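Local coordinates for protein transcriptional regulator, SorC family (Enterococcus faecalis, PDB 2O0M) that probably acts as a sugar-responsive transcriptional regulator, pairing a DNA-binding domain with a domain that is thought to bind carbohydrate effectors, at residues N144-M149 with C238-I243; I180-S185 with V208-S213; E228-I233 with P288-Q293. All coordinates share one frame; numbering follows the deposited sequence.

Interaction 1: residues N144-M149 with C238-I243; sequences NTIAVM and CVVHSI
Ile146 lays both of its branches against Cys238: CG1 rests 3.8 Å from Cys238 CB, and CG2 comes equally near Cys238 SG. The sulfur reaches that spot because it stands anti to its own backbone N (chi1 179°), and Ile146 CG2 also touches Val240 CG2, the two side chains lying side by side and pointing the same way. Ile146, Cys238, Val148 and Val240 share one face of the sheet; Ala147 and Val239 are paired on the other, where Val239 CG1 packs 3.5 Å from the carbonyl oxygen of Ala147.

The backbones run parallel, with Ile146, Ala147 and Val148 in register with Cys238, Val239 and Val240. The bonds shuttle between the strands: Cys238 N to Thr145 O is the longest at 3.3 Å and the most bent, Ala147 N to Cys238 O is nearly straight at 2.9 Å, and Val240 N to Ala147 O and Met149 N to Val240 O follow. Cys238 O and Val240 O each take a CA-H contact as well, from Ile146 and Val148. At the last bond, the donor residue Met149, a selenomethionine, brings CG to 4.0 Å from His241 CB.

Strands 169-175 and 302-306 flank the pair, so both strands are interior to the Rossmann-like sheet of the putative sugar-binding domain. Helix 188-199 packs on Val148, while Phe273 and Tyr319 meet the imidazole of His241. The four cross-strand bonds satisfy the main-chain groups they join, which lets aliphatic side chains and a thiol pack in the buried interior.

Interaction 2: residues I180-S185 with V208-S213; sequences IGEAVS and VPEQLS
Glu210 sets CG anti to its carbonyl carbon (chi1 -82°) and bends again at chi2 (-74°), folding its carboxylate back over the backbone of Ile180, Gly181 and Glu182. There each oxygen takes a backbone N-H: Ile180 N bonds to OE2 at 3.1 Å, and Glu182 N bonds to OE1 at 2.9 Å. Both donors stand well above the carboxylate plane, the one at OE2 farther out of it than the one at OE1, and two grips on one group fix its rotation.

OE1 also lies 3.4 Å from Glu182 CB, and Ile180 runs beside the Glu210 chain. Gly181, between the two donors, has a positive phi; its backbone is covered by Gln211, whose NE2 gives a weak hydrogen bond of 3.1 Å to Gly181 O and another weak one to Arg253 O.

The carboxylate of Glu182 leads away from Glu210 to salt bridges with Arg252 and Arg253, and a bound phosphate ion, probably from the crystallisation liquor, lies about 5 Å from its side chain. The contact thus joins two loops of the putative sugar-binding domain. Loop 180-185 follows strand 169-175 and precedes helix 188-199. The other loop, at residues 208-213, leads from strand 202-203 into helix 214-221, with Ser213 at the N-cap.

Interaction 3: residues E228-I233 with P288-Q293; sequences EVLTLI and PRIGLQ
This is an apolar helix-to-loop contact at one side of the Rossmann-like putative sugar-binding domain, where helix 224-234 meets the loop joining strand 283-286 to strand 302-306. Leu230 and Ile233, three positions apart on the helix, turn their methyl groups onto the loop, and Gly291 is the point of nearest backbone approach, its CA 6.0 Å from Leu230 CA.

Leu230 works through a single methyl. Its CD2 meets Ile290 CG2 at 4.0 Å and lies equally near the backbone N of Gly291; the two side chains cross obliquely, the Leu230 methyl meeting the CG2 branch of Ile290 while the end of Ile290 leads away. Ile233 starts out toward the loop and places CG2 anti to its backbone N, where it sits 4.1 Å from Leu292 N and faces the CA of Gly291. The meeting is thus between methyl groups on the helix and, largely, main chain on the loop. Gly291 adopts phi 118° and psi -140°, a conformation that suits a residue without CB.

Backbone bonds from Ile290 to Gly178 and from Leu292 to Ala176 hold the loop beside the chain leaving strand 169-175. On the helix side, Leu221 of helix 214-221 packs against Leu230, while Val174 supports Ile233.

The bend is also tied from within: Arg289 NH1 gives a hydrogen bond of 2.9 Å to Gly291 O, which lies in the guanidinium plane at its edge, while Gln293 CG rests over one face of that same group, offset toward the rim.

How the interactions relate
Interaction 1 is the core contact, its centre about 6 Å from that of the chain; interactions 2 and 3 are farther out, about 16 and 14 Å, yet still largely buried, the first between two loops and the second between a helix and a loop. The chemistry follows: main-chain bonds between strands in interaction 1, a carboxylate holding backbone N-H groups in interaction 2, and methyl packing on a loop in interaction 3. Helix 224-234 of interaction 3 leads into strand 238-245 of interaction 1, and Thr145 CG2 touches Leu232 O. Met149 CE packs on Ile180 CD1, joining interactions 1 and 2, while Ile290 CD1 reaches Val208 and Leu212, so each contact touches the other two.

Interaction 1: residues N144-M149 with C238-I243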
loop_
_atom_site.group_PDB
_atom_site.type_symbol
_atom_site.label_atom_id
_atom_site.label_comp_id
_atom_site.label_asym_id
_atom_site.label_seq_id
_atom_site.Cartn_x
_atom_site.Cartn_y
_atom_site.Cartn_z
ATOM N N ASN A 144 -11.593 2.293 -14.024
ATOM C CA ASN A 144 -11.026 2.464 -12.689
ATOM C C ASN A 144 -9.519 2.588 -12.763
ATOM O O ASN A 144 -8.887 1.938 -13.592
ATOM C CB ASN A 144 -11.373 1.255 -11.826
ATOM C CG ASN A 144 -12.864 1.007 -11.746
ATOM O OD1 ASN A 144 -13.361 -0.079 -12.103
ATOM N ND2 ASN A 144 -13.587 2.008 -11.289
ATOM N N THR A 145 -8.961 3.438 -11.903
ATOM C CA THR A 145 -7.516 3.548 -11.742
ATOM C C THR A 145 -7.169 3.186 -10.293
ATOM O O THR A 145 -7.655 3.815 -9.350
ATOM C CB THR A 145 -7.016 4.939 -12.119
ATOM O OG1 THR A 145 -7.329 5.194 -13.496
ATOM C CG2 THR A 145 -5.508 5.072 -11.889
ATOM N N ILE A 146 -6.361 2.137 -10.153
ATOM C CA ILE A 146 -5.943 1.603 -8.867
ATOM C C ILE A 146 -4.466 1.905 -8.658
ATOM O O ILE A 146 -3.609 1.393 -9.381
ATOM C CB ILE A 146 -6.157 0.086 -8.779
ATOM C CG1 ILE A 146 -7.618 -0.275 -9.044
ATOM C CG2 ILE A 146 -5.729 -0.443 -7.414
ATOM C CD1 ILE A 146 -7.914 -0.661 -10.470
ATOM N N ALA A 147 -4.183 2.745 -7.668
ATOM C CA ALA A 147 -2.826 3.142 -7.335
ATOM C C ALA A 147 -2.307 2.229 -6.237
ATOM O O ALA A 147 -2.957 2.042 -5.208
ATOM C CB ALA A 147 -2.787 4.563 -6.895
ATOM N N VAL A 148 -1.131 1.656 -6.452
ATOM C CA VAL A 148 -0.624 0.648 -5.538
ATOM C C VAL A 148 0.777 0.967 -5.027
ATOM O O VAL A 148 1.586 1.591 -5.717
ATOM C CB VAL A 148 -0.612 -0.743 -6.177
ATOM C CG1 VAL A 148 -2.020 -1.156 -6.603
ATOM C CG2 VAL A 148 0.326 -0.792 -7.359
HETATM N N MSE A 149 1.034 0.555 -3.789
HETATM C CA MSE A 149 2.378 0.497 -3.260
HETATM C C MSE A 149 2.991 -0.889 -3.438
HETATM O O MSE A 149 2.299 -1.864 -3.718
HETATM C CB MSE A 149 2.412 0.921 -1.791
HETATM C CG MSE A 149 2.075 2.375 -1.582
HETATM SE SE MSE A 149 3.358 3.651 -2.334
HETATM C CE MSE A 149 4.834 3.241 -1.250
ATOM N N CYS A 238 -9.110 4.119 -6.446
ATOM C CA CYS A 238 -8.779 3.038 -5.534
ATOM C C CYS A 238 -7.285 3.089 -5.195
ATOM O O CYS A 238 -6.457 3.437 -6.055
ATOM C CB CYS A 238 -9.153 1.713 -6.179
ATOM S SG CYS A 238 -8.802 0.234 -5.224
ATOM N N VAL A 239 -6.959 2.792 -3.936
ATOM C CA VAL A 239 -5.574 2.666 -3.498
ATOM C C VAL A 239 -5.437 1.387 -2.690
ATOM O O VAL A 239 -6.260 1.115 -1.828
ATOM C CB VAL A 239 -5.117 3.865 -2.650
ATOM C CG1 VAL A 239 -3.675 3.683 -2.158
ATOM C CG2 VAL A 239 -5.187 5.147 -3.455
ATOM N N VAL A 240 -4.386 0.627 -2.971
ATOM C CA VAL A 240 -4.074 -0.588 -2.213
ATOM C C VAL A 240 -2.622 -0.509 -1.753
ATOM O O VAL A 240 -1.721 -0.174 -2.535
ATOM C CB VAL A 240 -4.306 -1.896 -3.011
ATOM C CG1 VAL A 240 -4.142 -3.074 -2.094
ATOM C CG2 VAL A 240 -5.675 -1.894 -3.652
ATOM N N HIS A 241 -2.401 -0.796 -0.470
ATOM C CA HIS A 241 -1.077 -0.676 0.108
ATOM C C HIS A 241 -0.905 -1.609 1.289
ATOM O O HIS A 241 -1.887 -2.090 1.845
ATOM C CB HIS A 241 -0.851 0.773 0.540
ATOM C CG HIS A 241 -1.679 1.195 1.717
ATOM N ND1 HIS A 241 -3.024 1.482 1.635
ATOM C CD2 HIS A 241 -1.332 1.398 3.009
ATOM C CE1 HIS A 241 -3.473 1.826 2.830
ATOM N NE2 HIS A 241 -2.459 1.809 3.676
ATOM N N SER A 242 0.347 -1.854 1.667
ATOM C CA SER A 242 0.639 -2.462 2.957
ATOM C C SER A 242 1.077 -1.371 3.933
ATOM O O SER A 242 1.019 -0.163 3.642
ATOM C CB SER A 242 1.662 -3.608 2.836
ATOM O OG SER A 242 1.734 -4.372 4.029
ATOM N N ILE A 243 1.461 -1.813 5.119
ATOM C CA ILE A 243 1.985 -0.963 6.173
ATOM C C ILE A 243 3.314 -1.567 6.555
ATOM O O ILE A 243 3.394 -2.759 6.878
ATOM C CB ILE A 243 1.030 -0.927 7.382
ATOM C CG1 ILE A 243 -0.337 -0.361 6.964
ATOM C CG2 ILE A 243 1.611 -0.096 8.521
ATOM C CD1 ILE A 243 -1.448 -0.718 7.931
#

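Interaction 2: residues I180-S185 with V208-S213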
loop_
_atom_site.group_PDB
_atom_site.type_symbol
_atom_site.label_atom_id
_atom_site.label_comp_id
_atom_site.label_asym_id
_atom_site.label_seq_id
_atom_site.Cartn_x
_atom_site.Cartn_y
_atom_site.Cartn_z
ATOM N N ILE A 180 10.782 5.557 -4.282
ATOM C CA ILE A 180 10.619 4.944 -2.967
ATOM C C ILE A 180 11.865 4.198 -2.488
ATOM O O ILE A 180 12.065 4.045 -1.283
ATOM C CB ILE A 180 9.385 4.014 -2.959
ATOM C CG1 ILE A 180 8.101 4.834 -3.158
ATOM C CG2 ILE A 180 9.312 3.184 -1.672
ATOM C CD1 ILE A 180 7.723 5.714 -1.995
ATOM N N GLY A 181 12.687 3.719 -3.416
ATOM C CA GLY A 181 13.953 3.076 -3.063
ATOM C C GLY A 181 13.919 1.555 -2.935
ATOM O O GLY A 181 14.880 0.952 -2.449
ATOM N N GLU A 182 12.840 0.917 -3.376
ATOM C CA GLU A 182 12.791 -0.547 -3.334
ATOM C C GLU A 182 13.564 -1.186 -4.487
ATOM O O GLU A 182 13.833 -0.545 -5.497
ATOM C CB GLU A 182 11.361 -1.071 -3.380
ATOM C CG GLU A 182 10.492 -0.657 -2.211
ATOM C CD GLU A 182 10.798 -1.358 -0.890
ATOM O OE1 GLU A 182 11.739 -2.166 -0.779
ATOM O OE2 GLU A 182 10.054 -1.082 0.057
ATOM N N ALA A 183 13.884 -2.462 -4.316
ATOM C CA ALA A 183 14.433 -3.285 -5.399
ATOM C C ALA A 183 13.349 -3.666 -6.407
ATOM O O ALA A 183 12.160 -3.654 -6.096
ATOM C CB ALA A 183 15.086 -4.524 -4.835
ATOM N N VAL A 184 13.762 -3.998 -7.627
ATOM C CA VAL A 184 12.801 -4.285 -8.701
ATOM C C VAL A 184 11.752 -5.340 -8.356
ATOM O O VAL A 184 10.598 -5.215 -8.763
ATOM C CB VAL A 184 13.506 -4.673 -10.043
ATOM C CG1 VAL A 184 14.268 -3.492 -10.579
ATOM C CG2 VAL A 184 14.418 -5.868 -9.871
ATOM N N SER A 185 12.126 -6.370 -7.606
ATOM C CA SER A 185 11.191 -7.452 -7.313
ATOM C C SER A 185 9.969 -6.993 -6.515
ATOM O O SER A 185 8.916 -7.636 -6.575
ATOM C CB SER A 185 11.886 -8.588 -6.550
ATOM O OG SER A 185 12.502 -8.095 -5.365
ATOM N N VAL A 208 10.225 6.582 -13.229
ATOM C CA VAL A 208 11.051 7.344 -12.321
ATOM C C VAL A 208 11.900 6.319 -11.584
ATOM O O VAL A 208 11.359 5.365 -11.039
ATOM C CB VAL A 208 10.161 8.137 -11.327
ATOM C CG1 VAL A 208 10.995 8.748 -10.208
ATOM C CG2 VAL A 208 9.393 9.225 -12.064
ATOM N N PRO A 209 13.236 6.452 -11.616
ATOM C CA PRO A 209 14.037 5.494 -10.848
ATOM C C PRO A 209 13.682 5.467 -9.358
ATOM O O PRO A 209 13.264 6.481 -8.809
ATOM C CB PRO A 209 15.463 5.995 -11.051
ATOM C CG PRO A 209 15.418 6.704 -12.375
ATOM C CD PRO A 209 14.083 7.390 -12.375
ATOM N N GLU A 210 13.833 4.308 -8.719
ATOM C CA GLU A 210 13.504 4.175 -7.298
ATOM C C GLU A 210 14.443 4.973 -6.408
ATOM O O GLU A 210 14.058 5.399 -5.323
ATOM C CB GLU A 210 13.481 2.706 -6.878
ATOM C CG GLU A 210 12.181 2.018 -7.215
ATOM C CD GLU A 210 11.049 2.434 -6.289
ATOM O OE1 GLU A 210 10.792 1.720 -5.304
ATOM O OE2 GLU A 210 10.432 3.487 -6.532
ATOM N N GLN A 211 15.675 5.151 -6.879
ATOM C CA GLN A 211 16.618 6.109 -6.319
ATOM C C GLN A 211 16.996 7.068 -7.448
ATOM O O GLN A 211 17.363 6.621 -8.535
ATOM C CB GLN A 211 17.865 5.389 -5.790
ATOM C CG GLN A 211 17.720 4.827 -4.371
ATOM C CD GLN A 211 17.244 3.383 -4.312
ATOM O OE1 GLN A 211 16.902 2.777 -5.343
ATOM N NE2 GLN A 211 17.209 2.815 -3.090
ATOM N N LEU A 212 16.895 8.373 -7.204
ATOM C CA LEU A 212 17.121 9.372 -8.263
ATOM C C LEU A 212 17.675 10.692 -7.753
ATOM O O LEU A 212 17.611 10.987 -6.551
ATOM C CB LEU A 212 15.855 9.645 -9.086
ATOM C CG LEU A 212 14.487 10.012 -8.469
ATOM C CD1 LEU A 212 14.508 10.451 -7.022
ATOM C CD2 LEU A 212 13.794 11.056 -9.323
ATOM N N SER A 213 18.189 11.480 -8.696
ATOM C CA SER A 213 18.810 12.776 -8.418
ATOM C C SER A 213 17.883 13.948 -8.748
ATOM O O SER A 213 16.888 13.795 -9.465
ATOM C CB SER A 213 20.112 12.905 -9.219
ATOM O OG SER A 213 19.853 13.221 -10.576
HETATM O O HOH W 1 16.302 0.424 -5.932
#

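Interaction 3: residues E228-I233 with P288-Q293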
loop_
_atom_site.group_PDB
_atom_site.type_symbol
_atom_site.label_atom_id
_atom_site.label_comp_id
_atom_site.label_asym_id
_atom_site.label_seq_id
_atom_site.Cartn_x
_atom_site.Cartn_y
_atom_site.Cartn_z
ATOM N N GLU A 228 1.663 12.503 -17.635
ATOM C CA GLU A 228 0.470 11.741 -17.952
ATOM C C GLU A 228 0.224 10.697 -16.871
ATOM O O GLU A 228 -0.894 10.551 -16.396
ATOM C CB GLU A 228 0.644 11.083 -19.312
ATOM C CG GLU A 228 -0.539 10.308 -19.836
ATOM C CD GLU A 228 -0.399 10.019 -21.324
ATOM O OE1 GLU A 228 -0.027 10.949 -22.081
ATOM O OE2 GLU A 228 -0.652 8.872 -21.737
ATOM N N VAL A 229 1.280 10.000 -16.465
ATOM C CA VAL A 229 1.133 8.987 -15.418
ATOM C C VAL A 229 0.863 9.620 -14.046
ATOM O O VAL A 229 0.013 9.124 -13.300
ATOM C CB VAL A 229 2.317 7.997 -15.383
ATOM C CG1 VAL A 229 2.139 6.976 -14.242
ATOM C CG2 VAL A 229 2.419 7.269 -16.720
ATOM N N LEU A 230 1.549 10.717 -13.717
ATOM C CA LEU A 230 1.280 11.437 -12.464
ATOM C C LEU A 230 -0.173 11.911 -12.409
ATOM O O LEU A 230 -0.806 11.869 -11.359
ATOM C CB LEU A 230 2.249 12.607 -12.254
ATOM C CG LEU A 230 3.704 12.216 -11.966
ATOM C CD1 LEU A 230 4.583 13.459 -12.008
ATOM C CD2 LEU A 230 3.851 11.479 -10.623
ATOM N N THR A 231 -0.713 12.323 -13.552
ATOM C CA THR A 231 -2.110 12.741 -13.610
ATOM C C THR A 231 -3.049 11.552 -13.392
ATOM O O THR A 231 -4.012 11.663 -12.635
ATOM C CB THR A 231 -2.409 13.476 -14.935
ATOM O OG1 THR A 231 -1.602 14.657 -14.986
ATOM C CG2 THR A 231 -3.874 13.875 -15.042
ATOM N N LEU A 232 -2.755 10.420 -14.028
ATOM C CA LEU A 232 -3.532 9.193 -13.820
ATOM C C LEU A 232 -3.558 8.844 -12.337
ATOM O O LEU A 232 -4.614 8.540 -11.770
ATOM C CB LEU A 232 -2.961 8.021 -14.625
ATOM C CG LEU A 232 -3.238 8.048 -16.135
ATOM C CD1 LEU A 232 -2.319 7.089 -16.881
ATOM C CD2 LEU A 232 -4.695 7.723 -16.418
ATOM N N ILE A 233 -2.391 8.902 -11.702
ATOM C CA ILE A 233 -2.290 8.596 -10.274
ATOM C C ILE A 233 -3.157 9.551 -9.463
ATOM O O ILE A 233 -3.864 9.128 -8.562
ATOM C CB ILE A 233 -0.828 8.662 -9.767
ATOM C CG1 ILE A 233 -0.020 7.520 -10.379
ATOM C CG2 ILE A 233 -0.778 8.609 -8.230
ATOM C CD1 ILE A 233 1.467 7.771 -10.344
ATOM N N PRO A 288 10.741 12.896 -0.124
ATOM C CA PRO A 288 10.207 13.763 -1.178
ATOM C C PRO A 288 9.118 13.072 -2.006
ATOM O O PRO A 288 9.253 11.904 -2.368
ATOM C CB PRO A 288 11.450 14.099 -2.012
ATOM C CG PRO A 288 12.582 13.972 -1.043
ATOM C CD PRO A 288 12.205 12.761 -0.227
ATOM N N ARG A 289 8.033 13.793 -2.268
ATOM C CA ARG A 289 6.829 13.186 -2.832
ATOM C C ARG A 289 6.865 13.178 -4.349
ATOM O O ARG A 289 7.108 14.210 -4.984
ATOM C CB ARG A 289 5.570 13.921 -2.379
ATOM C CG ARG A 289 4.306 13.437 -3.072
ATOM C CD ARG A 289 3.070 14.082 -2.483
ATOM N NE ARG A 289 3.013 15.522 -2.777
ATOM C CZ ARG A 289 2.460 16.053 -3.868
ATOM N NH1 ARG A 289 1.905 15.285 -4.799
ATOM N NH2 ARG A 289 2.451 17.374 -4.030
ATOM N N ILE A 290 6.614 12.004 -4.916
ATOM C CA ILE A 290 6.375 11.852 -6.337
ATOM C C ILE A 290 5.134 10.984 -6.453
ATOM O O ILE A 290 5.235 9.772 -6.367
ATOM C CB ILE A 290 7.541 11.174 -7.060
ATOM C CG1 ILE A 290 8.866 11.859 -6.706
ATOM C CG2 ILE A 290 7.284 11.169 -8.571
ATOM C CD1 ILE A 290 10.092 11.154 -7.231
ATOM N N GLY A 291 3.973 11.610 -6.602
ATOM C CA GLY A 291 2.702 10.875 -6.659
ATOM C C GLY A 291 1.756 11.255 -5.523
ATOM O O GLY A 291 1.665 12.413 -5.130
ATOM N N LEU A 292 1.067 10.263 -4.976
ATOM C CA LEU A 292 -0.052 10.499 -4.066
ATOM C C LEU A 292 0.296 11.308 -2.824
ATOM O O LEU A 292 1.302 11.051 -2.176
ATOM C CB LEU A 292 -0.627 9.149 -3.611
ATOM C CG LEU A 292 -1.672 9.242 -2.500
ATOM C CD1 LEU A 292 -3.071 9.430 -3.087
ATOM C CD2 LEU A 292 -1.622 8.032 -1.589
ATOM N N GLN A 293 -0.562 12.270 -2.484
ATOM C CA GLN A 293 -0.504 12.940 -1.183
ATOM C C GLN A 293 -1.351 12.219 -0.135
ATOM O O GLN A 293 -2.489 11.852 -0.403
ATOM C CB GLN A 293 -1.035 14.360 -1.294
ATOM C CG GLN A 293 -0.290 15.232 -2.246
ATOM C CD GLN A 293 -0.827 16.658 -2.253
ATOM O OE1 GLN A 293 -0.885 17.313 -1.211
ATOM N NE2 GLN A 293 -1.218 17.141 -3.426
#